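Long-range contact in tyrocidine synthetase 3 (Brevibacillus brevis, PDB 2JGP), which forms peptide bonds in nonribosomal synthesis of the antibiotic tyrocidine, its carrier domain probably bearing the peptide intermediates: residues A[150-155]-A[222-227]. Residues are numbered along the deposited sequence; the frame is centred on the assembly and turned at random.
Sequences LRTSFA and HSISDG. With SO4 (sulfate ion), chain B.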
loop_
_atom_site.group_PDB
_atom_site.type_symbol
_atom_site.label_atom_id
_atom_site.label_comp_id
_atom_site.label_asym_id
_atom_site.label_seq_id
_atom_site.Cartn_x
_atom_site.Cartn_y
_atom_site.Cartn_z
ATOM N N LEU A 150 18.678 1.246 7.110
ATOM C CA LEU A 150 19.115 0.721 8.410
ATOM C C LEU A 150 20.370 1.422 8.957
ATOM O O LEU A 150 20.847 1.086 10.052
ATOM C CB LEU A 150 19.363 -0.791 8.320
ATOM C CG LEU A 150 18.145 -1.638 7.931
ATOM C CD1 LEU A 150 18.492 -3.118 7.976
ATOM C CD2 LEU A 150 16.937 -1.324 8.831
ATOM N N ARG A 151 20.916 2.368 8.195
ATOM C CA ARG A 151 22.026 3.200 8.655
ATOM C C ARG A 151 21.641 4.684 8.638
ATOM O O ARG A 151 22.505 5.560 8.630
ATOM C CB ARG A 151 23.260 2.944 7.788
ATOM C CG ARG A 151 23.825 1.541 7.985
ATOM C CD ARG A 151 24.997 1.226 7.062
ATOM N NE ARG A 151 24.588 0.953 5.675
ATOM C CZ ARG A 151 24.804 1.753 4.632
ATOM N NH1 ARG A 151 25.414 2.925 4.770
ATOM N NH2 ARG A 151 24.397 1.378 3.429
ATOM N N THR A 152 20.338 4.953 8.654
ATOM C CA THR A 152 19.821 6.308 8.577
ATOM C C THR A 152 19.364 6.787 9.953
ATOM O O THR A 152 18.635 6.086 10.645
ATOM C CB THR A 152 18.622 6.391 7.626
ATOM O OG1 THR A 152 19.035 6.024 6.308
ATOM C CG2 THR A 152 18.045 7.806 7.600
ATOM N N SER A 153 19.810 7.981 10.333
ATOM C CA SER A 153 19.297 8.676 11.503
ATOM C C SER A 153 18.675 9.970 11.011
ATOM O O SER A 153 18.815 10.320 9.838
ATOM C CB SER A 153 20.415 8.971 12.497
ATOM O OG SER A 153 21.348 9.910 11.983
ATOM N N PHE A 154 18.008 10.688 11.901
ATOM C CA PHE A 154 17.372 11.944 11.516
ATOM C C PHE A 154 17.897 13.078 12.367
ATOM O O PHE A 154 18.215 12.889 13.543
ATOM C CB PHE A 154 15.856 11.856 11.654
ATOM C CG PHE A 154 15.228 10.795 10.798
ATOM C CD1 PHE A 154 14.713 11.104 9.548
ATOM C CD2 PHE A 154 15.164 9.487 11.240
ATOM C CE1 PHE A 154 14.135 10.118 8.760
ATOM C CE2 PHE A 154 14.582 8.497 10.464
ATOM C CZ PHE A 154 14.079 8.812 9.215
ATOM N N ALA A 155 17.996 14.250 11.751
ATOM C CA ALA A 155 18.366 15.478 12.443
ATOM C C ALA A 155 17.494 16.591 11.887
ATOM O O ALA A 155 16.808 16.391 10.882
ATOM C CB ALA A 155 19.836 15.783 12.226
ATOM N N HIS A 222 9.109 2.815 11.923
ATOM C CA HIS A 222 8.361 2.868 10.661
ATOM C C HIS A 222 8.862 3.947 9.691
ATOM O O HIS A 222 8.509 3.923 8.510
ATOM C CB HIS A 222 6.857 3.060 10.919
ATOM C CG HIS A 222 5.982 2.362 9.920
ATOM N ND1 HIS A 222 6.221 2.411 8.563
ATOM C CD2 HIS A 222 4.884 1.585 10.082
ATOM C CE1 HIS A 222 5.295 1.712 7.930
ATOM N NE2 HIS A 222 4.478 1.190 8.828
ATOM N N SER A 223 9.677 4.882 10.178
ATOM C CA SER A 223 10.277 5.926 9.328
ATOM C C SER A 223 11.300 5.388 8.322
ATOM O O SER A 223 11.632 6.070 7.347
ATOM C CB SER A 223 10.945 7.004 10.192
ATOM O OG SER A 223 11.995 6.448 10.969
ATOM N N ILE A 224 11.811 4.182 8.559
ATOM C CA ILE A 224 12.815 3.572 7.669
ATOM C C ILE A 224 12.388 2.208 7.109
ATOM O O ILE A 224 13.200 1.459 6.560
ATOM C CB ILE A 224 14.216 3.514 8.356
ATOM C CG1 ILE A 224 14.187 2.808 9.714
ATOM C CG2 ILE A 224 14.750 4.919 8.553
ATOM C CD1 ILE A 224 13.969 1.328 9.647
ATOM N N SER A 225 11.102 1.895 7.219
ATOM C CA SER A 225 10.601 0.600 6.776
ATOM C C SER A 225 9.106 0.645 6.473
ATOM O O SER A 225 8.462 1.686 6.628
ATOM C CB SER A 225 10.908 -0.458 7.837
ATOM O OG SER A 225 10.698 -1.762 7.348
ATOM N N ASP A 226 8.584 -0.477 5.986
ATOM C CA ASP A 226 7.146 -0.705 5.854
ATOM C C ASP A 226 6.883 -2.205 5.689
ATOM O O ASP A 226 7.821 -3.016 5.738
ATOM C CB ASP A 226 6.504 0.157 4.732
ATOM C CG ASP A 226 7.014 -0.169 3.343
ATOM O OD1 ASP A 226 7.708 -1.193 3.166
ATOM O OD2 ASP A 226 6.689 0.611 2.411
ATOM N N GLY A 227 5.615 -2.570 5.513
ATOM C CA GLY A 227 5.208 -3.966 5.428
ATOM C C GLY A 227 5.999 -4.739 4.396
ATOM O O GLY A 227 6.541 -5.807 4.688
HETATM S S SO4 B . 2.612 -1.201 6.525
HETATM O O1 SO4 B . 3.857 -0.463 6.409
HETATM O O2 SO4 B . 1.501 -0.281 6.742
HETATM O O3 SO4 B . 2.386 -1.944 5.289
HETATM O O4 SO4 B . 2.707 -2.125 7.653
#
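Ile224 meets three side chains of 150-155 with its two branches. Its CG2 lies 4.0 Å from Phe154 CZ, the tip of a ring approached obliquely. The same methyl is 4.2 Å from Thr152 CB. Ile224 CD1 goes to Leu150 CD2, 4.1 Å away, the two side chains crossing at about a right angle. A beta-branched residue suits this place because the fork at CB sends CG2 to Phe154 and Thr152 while CG1, between the backbone N and carbonyl carbon (chi1 55°), carries CD1 to Leu150. Thr152 offers carbon here while its OG1 bonds to Glu148 O. Phe154 also reaches Ser223, whose OG comes within 3.3 Å of Phe154 CE2 yet bonds to His221 ND1, so the small hydroxyl fits against the ring without losing its polar partner. Residues 221-227 spell HHSISDG, the HHxxxDG active-site signature of condensation domains, ending at the first residue of helix 227-241; of its variable residues, Ser223 and Ile224 face 150-155. Beyond them, His222 NE2 stands 3.0 Å from O1 of a sulfate, probably from the crystallisation liquor, and that oxygen accepts a hydrogen bond from Gly227 N. Asp226 caps the helix start, its carboxylate held by a salt bridge to Arg359.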